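Local coordinates for glycoside hydrolase family 16 protein (Bacteroides ovatus, PDB 7KR6) that probably hydrolyses internal glycosidic bonds of mixed-linkage beta-glucans as a retaining endo-glucanase, at residues A[128-133]-A[144-149]; A[97-102]-A[234-239]; A[165-170]-A[216-221]. The protein carries 1 engineered substitution. All coordinates share one frame; numbering follows the deposited sequence.

How the contacts relate
This chain illustrates how one sheet of a beta sandwich can carry a substrate cleft on one face and line the hydrophobic interior with the other. Contact 1 is a hairpin nested inside the long loop that contact 2 closes; contact 3 follows within that same loop. The centres of contacts 1 and 2 are about 9 Å apart, and they meet where strand 125-133 pairs with strand 232-240. The centre of contact 3 is about 10 Å from that of contact 1; its strand 164-171 pairs with 144-150, and 215-221 lies across in the facing layer. Contacts 2 and 3, centres about 19 Å apart, do not touch. Neighbouring strands thus contribute to one glycan-binding cleft.

Contact 1 (A[128-133]-A[144-149]); sequences AFWMMG and EIDIMA. Engineered in segment 144-149: Ala149 (natural residue Glu). With G2F (2-deoxy-2-fluoro-alpha-D-glucopyranose), chain C.
Strands 128-133 and 144-149 form an antiparallel hairpin, their directions 168° apart, interrupted by a classic beta bulge where Ile147 and Met148 both face Phe129. Phe129 O receives Met148 N at 3.2 Å and, more weakly, Ile147 N; past the bulge, Met131 N reaches Ile145 O at 2.8 Å. Ile147, the extra residue of the bulge, directs its side chain toward Phe129 and sets CD1 3.8 Å from the ring centroid in a CH-pi contact over the face. Met131 joins them, laying CE alongside Ile145 CD1 at 4.0 Å.

The other face, with Trp130, Glu144 and Asp146, meets the fluorosugar. Glu144 OE1 is covalently joined to sugar C1 at 1.4 Å, with the same oxygen 3.4 Å from Trp130 CE3 and the plane of the esterified carboxyl group turned 62° from the indole. With CG of Trp130 between its backbone N and carbonyl carbon (chi1 55°), the indole turns one face to the sugar, C6 standing 3.4 Å above the ring's centre. NE1 binds Asn237 OD1, which helps fix the ring's rotation. Asp146 OD2 approaches sugar O5 at 3.5 Å. Ala149, engineered in place of glutamate, pairs with Ala128 on this same face. A bulged strand bringing acidic residues 144, 146 and, in the natural sequence, 149 to one face fits the active-site motif of laminarinase-like family 16 enzymes, captured as a glycosyl-enzyme with Glu144 as nucleophile.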
loop_
_atom_site.group_PDB
_atom_site.type_symbol
_atom_site.label_atom_id
_atom_site.label_comp_id
_atom_site.label_asym_id
_atom_site.label_seq_id
_atom_site.Cartn_x
_atom_site.Cartn_y
_atom_site.Cartn_z
ATOM N N ALA A 128 12.612 -4.419 9.524
ATOM C CA ALA A 128 12.206 -5.281 8.397
ATOM C C ALA A 128 13.137 -6.501 8.286
ATOM O O ALA A 128 14.335 -6.456 8.699
ATOM C CB ALA A 128 12.160 -4.484 7.119
ATOM N N PHE A 129 12.556 -7.568 7.789
ATOM C CA PHE A 129 13.206 -8.837 7.423
ATOM C C PHE A 129 12.798 -9.083 5.982
ATOM O O PHE A 129 11.576 -9.225 5.735
ATOM C CB PHE A 129 12.715 -9.922 8.383
ATOM C CG PHE A 129 13.055 -11.346 8.016
ATOM C CD1 PHE A 129 14.260 -11.677 7.387
ATOM C CD2 PHE A 129 12.173 -12.360 8.315
ATOM C CE1 PHE A 129 14.545 -13.003 7.096
ATOM C CE2 PHE A 129 12.459 -13.689 8.045
ATOM C CZ PHE A 129 13.657 -13.999 7.424
ATOM N N TRP A 130 13.759 -9.125 5.070
ATOM C CA TRP A 130 13.417 -9.077 3.639
ATOM C C TRP A 130 14.521 -9.686 2.775
ATOM O O TRP A 130 15.506 -10.158 3.304
ATOM C CB TRP A 130 13.087 -7.632 3.287
ATOM C CG TRP A 130 14.105 -6.581 3.599
ATOM C CD1 TRP A 130 14.526 -6.149 4.823
ATOM C CD2 TRP A 130 14.660 -5.662 2.653
ATOM N NE1 TRP A 130 15.348 -5.069 4.687
ATOM C CE2 TRP A 130 15.448 -4.754 3.371
ATOM C CE3 TRP A 130 14.571 -5.523 1.262
ATOM C CZ2 TRP A 130 16.085 -3.688 2.752
ATOM C CZ3 TRP A 130 15.220 -4.479 0.665
ATOM C CH2 TRP A 130 15.967 -3.581 1.392
ATOM N N MET A 131 14.260 -9.737 1.474
ATOM C CA MET A 131 15.138 -10.440 0.520
ATOM C C MET A 131 15.168 -9.643 -0.771
ATOM O O MET A 131 14.137 -9.015 -1.122
ATOM C CB MET A 131 14.622 -11.858 0.266
ATOM C CG MET A 131 14.650 -12.747 1.464
ATOM S SD MET A 131 13.669 -14.240 1.236
ATOM C CE MET A 131 14.110 -14.884 -0.386
ATOM N N MET A 132 16.300 -9.667 -1.476
ATOM C CA MET A 132 16.338 -9.145 -2.867
ATOM C C MET A 132 17.069 -10.135 -3.754
ATOM O O MET A 132 17.836 -10.950 -3.246
ATOM C CB MET A 132 17.016 -7.783 -2.996
ATOM C CG MET A 132 16.181 -6.614 -2.443
ATOM S SD MET A 132 16.824 -4.966 -2.754
ATOM C CE MET A 132 18.063 -4.804 -1.490
ATOM N N GLY A 133 16.827 -10.028 -5.046
ATOM C CA GLY A 133 17.496 -10.905 -6.016
ATOM C C GLY A 133 19.002 -10.735 -5.996
ATOM O O GLY A 133 19.512 -9.631 -5.996
ATOM N N GLU A 144 12.126 -7.781 -4.873
ATOM C CA GLU A 144 12.201 -7.602 -3.423
ATOM C C GLU A 144 11.016 -8.346 -2.792
ATOM O O GLU A 144 9.846 -8.204 -3.293
ATOM C CB GLU A 144 12.148 -6.131 -3.041
ATOM C CG GLU A 144 12.624 -5.822 -1.648
ATOM C CD GLU A 144 11.608 -5.124 -0.770
ATOM O OE1 GLU A 144 11.923 -4.018 -0.273
ATOM O OE2 GLU A 144 10.468 -5.648 -0.651
ATOM N N ILE A 145 11.308 -9.115 -1.758
ATOM C CA ILE A 145 10.278 -9.749 -0.888
ATOM C C ILE A 145 10.441 -9.141 0.489
ATOM O O ILE A 145 11.492 -9.313 1.096
ATOM C CB ILE A 145 10.385 -11.275 -0.827
ATOM C CG1 ILE A 145 10.438 -11.906 -2.216
ATOM C CG2 ILE A 145 9.235 -11.793 -0.006
ATOM C CD1 ILE A 145 10.837 -13.346 -2.168
ATOM N N ASP A 146 9.425 -8.410 0.926
ATOM C CA ASP A 146 9.369 -7.859 2.288
ATOM C C ASP A 146 8.595 -8.877 3.107
ATOM O O ASP A 146 7.379 -8.864 3.069
ATOM C CB ASP A 146 8.847 -6.444 2.271
ATOM C CG ASP A 146 8.964 -5.726 3.573
ATOM O OD1 ASP A 146 9.736 -6.207 4.454
ATOM O OD2 ASP A 146 8.336 -4.597 3.598
ATOM N N ILE A 147 9.312 -9.738 3.835
ATOM C CA ILE A 147 8.662 -10.850 4.565
ATOM C C ILE A 147 7.843 -10.228 5.710
ATOM O O ILE A 147 6.657 -10.547 5.876
ATOM C CB ILE A 147 9.671 -11.881 5.092
ATOM C CG1 ILE A 147 10.424 -12.569 3.954
ATOM C CG2 ILE A 147 8.971 -12.894 5.976
ATOM C CD1 ILE A 147 11.599 -13.366 4.411
ATOM N N MET A 148 8.489 -9.350 6.443
ATOM C CA MET A 148 7.818 -8.648 7.557
ATOM C C MET A 148 8.414 -7.256 7.647
ATOM O O MET A 148 9.619 -7.091 7.569
ATOM C CB MET A 148 8.048 -9.427 8.858
ATOM C CG MET A 148 7.608 -8.742 10.175
ATOM S SD MET A 148 8.713 -7.464 10.804
ATOM C CE MET A 148 10.115 -8.429 11.372
ATOM N N ALA A 149 7.541 -6.281 7.859
ATOM C CA ALA A 149 7.900 -4.942 8.315
ATOM C C ALA A 149 6.847 -4.517 9.322
ATOM O O ALA A 149 5.682 -4.895 9.173
ATOM C CB ALA A 149 7.959 -3.985 7.179
HETATM C C1 G2F C . 10.994 -3.198 0.433
HETATM C C2 G2F C . 11.213 -1.819 -0.086
HETATM C C3 G2F C . 12.539 -1.252 0.375
HETATM C C4 G2F C . 12.541 -1.248 1.883
HETATM C C5 G2F C . 12.377 -2.733 2.333
HETATM C C6 G2F C . 12.441 -3.009 3.817
HETATM O O3 G2F C . 12.733 0.050 -0.168
HETATM O O4 G2F C . 13.804 -0.642 2.332
HETATM O O5 G2F C . 11.145 -3.311 1.857
HETATM O O6 G2F C . 11.521 -2.103 4.534
HETATM F F2 G2F C . 11.041 -1.834 -1.504
#

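Contact 2 (A[97-102]-A[234-239]); sequences GRINSK and ILFNLA. With BGC (beta-D-glucopyranose), chain B.
The glycan-binding sheet of the family 16 jelly-roll sandwich includes this antiparallel pairing, in which Arg98 faces Asn237, Ile99 faces Phe236 and Asn100 faces Leu235. Ile99 and Phe236 exchange both backbone bonds, Ile99 N meeting Phe236 O at 3.0 Å, and Gly97 O takes Leu238 N.

On the cleft face Arg98 runs out extended, its aliphatic part alongside Asn237, CB to CB 3.8 Å. That reach carries the guanidinium to the glucose unit, and NH2 donates to glucose O6 at 3.1 Å in a nearly straight bond (167°) lying in the guanidinium plane. Leu235 CD2 comes to 3.9 Å from the same NH2, while NE forms a salt bridge with Glu53, so two polar partners fix how the flat group is turned. Asn237 OD1 is held by Trp130 and its ND2 bonds to Tyr67 OH.

At the far end the pairing changes character. Ser101 N bonds to Ile234 O, but Ile234 N turns to the side-chain OG of Ser101 at 3.0 Å, OG being placed between the backbone N and carbonyl carbon (chi1 71°) and also bonding to Lys105 O. Beside it Asn100 OD1 accepts Lys102 N at 2.9 Å in an Asx turn.

On the reverse face Ile99 CD1 lies 4.1 Å from Phe236 CD2. Strand 232-240 lies between 93-107 and 125-133 in its sheet, and Phe236 packs inward on strands 80-90 and 261-271.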
loop_
_atom_site.group_PDB
_atom_site.type_symbol
_atom_site.label_atom_id
_atom_site.label_comp_id
_atom_site.label_asym_id
_atom_site.label_seq_id
_atom_site.Cartn_x
_atom_site.Cartn_y
_atom_site.Cartn_z
ATOM N N GLY A 97 21.505 0.108 12.146
ATOM C CA GLY A 97 22.205 -0.992 11.471
ATOM C C GLY A 97 21.389 -1.745 10.463
ATOM O O GLY A 97 20.129 -1.858 10.580
ATOM N N ARG A 98 22.111 -2.256 9.467
ATOM C CA ARG A 98 21.512 -2.979 8.328
ATOM C C ARG A 98 22.566 -3.960 7.827
ATOM O O ARG A 98 23.730 -3.521 7.638
ATOM C CB ARG A 98 21.165 -2.004 7.201
ATOM C CG ARG A 98 20.724 -2.663 5.898
ATOM C CD ARG A 98 19.959 -1.715 5.029
ATOM N NE ARG A 98 19.890 -2.124 3.629
ATOM C CZ ARG A 98 19.053 -1.623 2.752
ATOM N NH1 ARG A 98 18.128 -0.767 3.117
ATOM N NH2 ARG A 98 19.129 -1.977 1.468
ATOM N N ILE A 99 22.176 -5.198 7.588
ATOM C CA ILE A 99 23.085 -6.205 6.977
ATOM C C ILE A 99 22.406 -6.868 5.793
ATOM O O ILE A 99 21.161 -6.997 5.737
ATOM C CB ILE A 99 23.526 -7.241 8.016
ATOM C CG1 ILE A 99 22.383 -8.161 8.422
ATOM C CG2 ILE A 99 24.202 -6.581 9.192
ATOM C CD1 ILE A 99 22.736 -9.249 9.417
ATOM N N ASN A 100 23.238 -7.467 4.942
ATOM C CA ASN A 100 22.733 -8.310 3.861
ATOM C C ASN A 100 23.699 -9.465 3.616
ATOM O O ASN A 100 24.872 -9.328 3.966
ATOM C CB ASN A 100 22.550 -7.481 2.588
ATOM C CG ASN A 100 23.846 -6.998 1.952
ATOM O OD1 ASN A 100 24.525 -7.800 1.296
ATOM N ND2 ASN A 100 24.232 -5.745 2.174
ATOM N N SER A 101 23.250 -10.450 2.861
ATOM C CA SER A 101 24.054 -11.620 2.454
ATOM C C SER A 101 24.299 -11.631 0.939
ATOM O O SER A 101 24.630 -12.740 0.426
ATOM C CB SER A 101 23.441 -12.891 2.989
ATOM O OG SER A 101 22.225 -13.237 2.334
ATOM N N LYS A 102 24.234 -10.494 0.268
ATOM C CA LYS A 102 24.431 -10.426 -1.212
ATOM C C LYS A 102 25.814 -10.966 -1.564
ATOM O O LYS A 102 26.832 -10.561 -0.909
ATOM C CB LYS A 102 24.342 -9.005 -1.744
ATOM C CG LYS A 102 24.289 -8.891 -3.251
ATOM C CD LYS A 102 24.165 -7.488 -3.683
ATOM C CE LYS A 102 23.843 -7.343 -5.153
ATOM N NZ LYS A 102 24.838 -8.084 -5.943
ATOM N N ILE A 234 19.444 -12.231 1.721
ATOM C CA ILE A 234 18.681 -11.875 2.955
ATOM C C ILE A 234 19.146 -10.531 3.455
ATOM O O ILE A 234 20.358 -10.221 3.411
ATOM C CB ILE A 234 18.837 -12.976 4.015
ATOM C CG1 ILE A 234 18.447 -14.348 3.493
ATOM C CG2 ILE A 234 18.061 -12.635 5.283
ATOM C CD1 ILE A 234 19.057 -15.522 4.249
ATOM N N LEU A 235 18.194 -9.746 3.958
ATOM C CA LEU A 235 18.487 -8.481 4.628
ATOM C C LEU A 235 17.718 -8.383 5.934
ATOM O O LEU A 235 16.603 -8.938 6.043
ATOM C CB LEU A 235 18.127 -7.251 3.797
ATOM C CG LEU A 235 18.738 -7.186 2.400
ATOM C CD1 LEU A 235 17.762 -7.684 1.359
ATOM C CD2 LEU A 235 19.170 -5.786 2.102
ATOM N N PHE A 236 18.360 -7.698 6.891
ATOM C CA PHE A 236 17.717 -7.228 8.154
ATOM C C PHE A 236 18.099 -5.778 8.368
ATOM O O PHE A 236 19.262 -5.397 8.169
ATOM C CB PHE A 236 18.166 -8.012 9.389
ATOM C CG PHE A 236 17.826 -9.483 9.415
ATOM C CD1 PHE A 236 16.604 -9.964 9.839
ATOM C CD2 PHE A 236 18.803 -10.399 9.048
ATOM C CE1 PHE A 236 16.356 -11.331 9.905
ATOM C CE2 PHE A 236 18.532 -11.754 9.041
ATOM C CZ PHE A 236 17.315 -12.223 9.480
ATOM N N ASN A 237 17.160 -4.963 8.842
ATOM C CA ASN A 237 17.521 -3.545 9.134
ATOM C C ASN A 237 16.532 -2.977 10.128
ATOM O O ASN A 237 15.411 -3.530 10.270
ATOM C CB ASN A 237 17.518 -2.660 7.893
ATOM C CG ASN A 237 16.122 -2.467 7.355
ATOM O OD1 ASN A 237 15.483 -3.432 6.884
ATOM N ND2 ASN A 237 15.531 -1.311 7.659
ATOM N N LEU A 238 16.977 -1.937 10.809
ATOM C CA LEU A 238 16.092 -1.121 11.679
ATOM C C LEU A 238 16.191 0.302 11.142
ATOM O O LEU A 238 17.138 1.051 11.476
ATOM C CB LEU A 238 16.478 -1.282 13.152
ATOM C CG LEU A 238 15.698 -0.412 14.146
ATOM C CD1 LEU A 238 14.213 -0.732 14.109
ATOM C CD2 LEU A 238 16.202 -0.709 15.531
ATOM N N ALA A 239 15.220 0.688 10.310
ATOM C CA ALA A 239 15.156 2.058 9.779
ATOM C C ALA A 239 14.480 2.920 10.847
ATOM O O ALA A 239 13.777 2.358 11.717
ATOM C CB ALA A 239 14.434 2.119 8.456
HETATM C C2 BGC B . 13.513 1.627 -1.792
HETATM C C3 BGC B . 14.480 1.662 -3.004
HETATM C C4 BGC B . 15.787 0.955 -2.724
HETATM C C5 BGC B . 15.566 -0.483 -2.213
HETATM C C6 BGC B . 16.816 -1.226 -1.815
HETATM C C1 BGC B . 13.441 0.184 -1.370
HETATM O O2 BGC B . 12.258 2.176 -2.066
HETATM O O3 BGC B . 14.633 3.052 -3.312
HETATM O O4 BGC B . 16.587 0.945 -3.938
HETATM O O5 BGC B . 14.690 -0.404 -1.044
HETATM O O6 BGC B . 17.515 -0.522 -0.758
#

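Contact 3 (A[165-170]-A[216-221]); sequences VNTAIH and KFHTFD. With G2F (2-deoxy-2-fluoro-alpha-D-glucopyranose), chain C.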
loop_
_atom_site.group_PDB
_atom_site.type_symbol
_atom_site.label_atom_id
_atom_site.label_comp_id
_atom_site.label_asym_id
_atom_site.label_seq_id
_atom_site.Cartn_x
_atom_site.Cartn_y
_atom_site.Cartn_z
ATOM N N VAL A 165 1.279 -5.745 10.869
ATOM C CA VAL A 165 2.393 -6.220 10.035
ATOM C C VAL A 165 2.077 -5.903 8.581
ATOM O O VAL A 165 0.932 -6.074 8.138
ATOM C CB VAL A 165 2.627 -7.721 10.211
ATOM C CG1 VAL A 165 3.712 -8.203 9.278
ATOM C CG2 VAL A 165 2.974 -8.052 11.647
ATOM N N ASN A 166 3.116 -5.546 7.860
ATOM C CA ASN A 166 3.071 -5.266 6.419
ATOM C C ASN A 166 3.945 -6.301 5.723
ATOM O O ASN A 166 5.026 -6.584 6.235
ATOM C CB ASN A 166 3.547 -3.838 6.193
ATOM C CG ASN A 166 2.394 -2.859 6.382
ATOM O OD1 ASN A 166 1.969 -2.548 7.525
ATOM N ND2 ASN A 166 1.848 -2.411 5.258
ATOM N N THR A 167 3.468 -6.871 4.658
ATOM C CA THR A 167 4.301 -7.744 3.805
ATOM C C THR A 167 4.106 -7.258 2.365
ATOM O O THR A 167 3.019 -6.728 2.031
ATOM C CB THR A 167 3.949 -9.203 4.057
ATOM O OG1 THR A 167 4.816 -10.014 3.248
ATOM C CG2 THR A 167 2.518 -9.512 3.683
ATOM N N ALA A 168 5.095 -7.419 1.495
ATOM C CA ALA A 168 5.039 -6.805 0.174
ATOM C C ALA A 168 5.971 -7.521 -0.799
ATOM O O ALA A 168 6.978 -8.092 -0.356
ATOM C CB ALA A 168 5.371 -5.341 0.187
ATOM N N ILE A 169 5.676 -7.373 -2.081
ATOM C CA ILE A 169 6.653 -7.699 -3.145
ATOM C C ILE A 169 6.777 -6.476 -4.042
ATOM O O ILE A 169 5.768 -5.796 -4.338
ATOM C CB ILE A 169 6.340 -9.007 -3.922
ATOM C CG1 ILE A 169 4.917 -9.056 -4.493
ATOM C CG2 ILE A 169 6.628 -10.237 -3.067
ATOM C CD1 ILE A 169 4.666 -10.251 -5.414
ATOM N N HIS A 170 7.986 -6.220 -4.518
ATOM C CA HIS A 170 8.304 -5.137 -5.462
ATOM C C HIS A 170 9.066 -5.739 -6.650
ATOM O O HIS A 170 9.908 -6.598 -6.440
ATOM C CB HIS A 170 9.157 -4.076 -4.805
ATOM C CG HIS A 170 8.573 -3.446 -3.591
ATOM N ND1 HIS A 170 8.137 -2.128 -3.591
ATOM C CD2 HIS A 170 8.398 -3.929 -2.351
ATOM C CE1 HIS A 170 7.727 -1.836 -2.379
ATOM N NE2 HIS A 170 7.874 -2.910 -1.591
ATOM N N LYS A 216 -0.339 -18.898 9.235
ATOM C CA LYS A 216 -0.210 -18.327 7.877
ATOM C C LYS A 216 -0.894 -16.957 7.890
ATOM O O LYS A 216 -2.052 -16.803 8.385
ATOM C CB LYS A 216 -0.705 -19.332 6.850
ATOM C CG LYS A 216 0.190 -20.572 6.800
ATOM C CD LYS A 216 -0.177 -21.571 5.762
ATOM C CE LYS A 216 0.850 -22.682 5.770
ATOM N NZ LYS A 216 0.550 -23.654 4.706
ATOM N N PHE A 217 -0.160 -15.967 7.387
ATOM C CA PHE A 217 -0.515 -14.525 7.385
ATOM C C PHE A 217 -0.979 -14.063 6.004
ATOM O O PHE A 217 -2.045 -13.430 5.901
ATOM C CB PHE A 217 0.674 -13.725 7.867
ATOM C CG PHE A 217 0.452 -12.247 7.987
ATOM C CD1 PHE A 217 -0.379 -11.737 8.970
ATOM C CD2 PHE A 217 1.073 -11.366 7.101
ATOM C CE1 PHE A 217 -0.539 -10.369 9.112
ATOM C CE2 PHE A 217 0.900 -10.002 7.248
ATOM C CZ PHE A 217 0.096 -9.506 8.245
ATOM N N HIS A 218 -0.255 -14.388 4.937
ATOM C CA HIS A 218 -0.633 -13.943 3.572
ATOM C C HIS A 218 0.098 -14.791 2.526
ATOM O O HIS A 218 1.223 -15.236 2.821
ATOM C CB HIS A 218 -0.323 -12.461 3.359
ATOM C CG HIS A 218 -0.891 -11.961 2.088
ATOM N ND1 HIS A 218 -2.244 -11.913 1.857
ATOM C CD2 HIS A 218 -0.301 -11.478 0.982
ATOM C CE1 HIS A 218 -2.450 -11.431 0.641
ATOM N NE2 HIS A 218 -1.277 -11.167 0.083
ATOM N N THR A 219 -0.517 -14.953 1.359
ATOM C CA THR A 219 0.117 -15.598 0.179
ATOM C C THR A 219 0.053 -14.600 -0.994
ATOM O O THR A 219 -1.054 -14.086 -1.307
ATOM C CB THR A 219 -0.571 -16.930 -0.151
ATOM O OG1 THR A 219 -0.440 -17.804 0.966
ATOM C CG2 THR A 219 -0.007 -17.551 -1.410
ATOM N N PHE A 220 1.209 -14.415 -1.652
ATOM C CA PHE A 220 1.313 -13.779 -2.978
ATOM C C PHE A 220 1.452 -14.873 -4.033
ATOM O O PHE A 220 2.290 -15.766 -3.902
ATOM C CB PHE A 220 2.510 -12.837 -3.042
ATOM C CG PHE A 220 2.519 -11.706 -2.057
ATOM C CD1 PHE A 220 1.766 -10.573 -2.312
ATOM C CD2 PHE A 220 3.311 -11.755 -0.932
ATOM C CE1 PHE A 220 1.782 -9.500 -1.448
ATOM C CE2 PHE A 220 3.326 -10.676 -0.062
ATOM C CZ PHE A 220 2.586 -9.552 -0.341
ATOM N N ASP A 221 0.669 -14.745 -5.093
ATOM C CA ASP A 221 0.758 -15.581 -6.317
ATOM C C ASP A 221 1.918 -15.078 -7.161
ATOM O O ASP A 221 1.862 -13.940 -7.614
ATOM C CB ASP A 221 -0.538 -15.505 -7.087
ATOM C CG ASP A 221 -0.554 -16.277 -8.394
ATOM O OD1 ASP A 221 0.400 -16.992 -8.688
ATOM O OD2 ASP A 221 -1.598 -16.202 -9.045
HETATM C C1 G2F C . 10.994 -3.198 0.433
HETATM C C2 G2F C . 11.213 -1.819 -0.086
HETATM C C3 G2F C . 12.539 -1.252 0.375
HETATM C C4 G2F C . 12.541 -1.248 1.883
HETATM C C5 G2F C . 12.377 -2.733 2.333
HETATM C C6 G2F C . 12.441 -3.009 3.817
HETATM O O3 G2F C . 12.733 0.050 -0.168
HETATM O O4 G2F C . 13.804 -0.642 2.332
HETATM O O5 G2F C . 11.145 -3.311 1.857
HETATM O O6 G2F C . 11.521 -2.103 4.534
HETATM F F2 G2F C . 11.041 -1.834 -1.504
#
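Phe220 and Phe217 reach across the sandwich interior from strand 216-221 to Thr167, Ile169 and Val165 on strand 165-170. The two strands run in nearly the same direction, 19° apart, yet their axes stay 8.8 Å from each other, so the gap is bridged by side chains reaching across, with no backbone pairing.

The tight part centres on the Phe220 ring. Ile169 CG1 lies 4.1 Å above one face, toward the rim, and His218 CD2 of the same strand occupies the opposite face over the centre. Thr167 OG1 meets the ring's edge, 3.7 Å from Phe220 CE2, and CZ also comes 3.7 Å from Ala168 CA. Thr167 works in two directions. Its OG1, opposite the backbone N (chi1 -178°), bonds to Asp146 O, which satisfies a buried hydroxyl, while CG2 meets Phe217 CE2 at 3.9 Å. Farther along, Phe217 turns its edge to Val165 O, 3.5 Å from CZ; CZ also lies 3.7 Å from Val165 CB.

Outward the contact slackens. Lys216, Thr219 and Asp221 are exposed and take no part in it. His218, which covers Phe220 within the contact, is partly exposed, stacks on Tyr183 and packs on Gln181 of the second subunit. His170, on the cleft side of strand 165-170, instead turns a ring face to F2 of the fluorosugar, which lies 3.3 Å above its centre.

Strand 164-171 sits between 144-150 and 179-186 in the cleft-bearing sheet, whereas 215-221 pairs with 207-212 in the facing layer, where Phe217 and His218 form a classic beta bulge opposite Ile210.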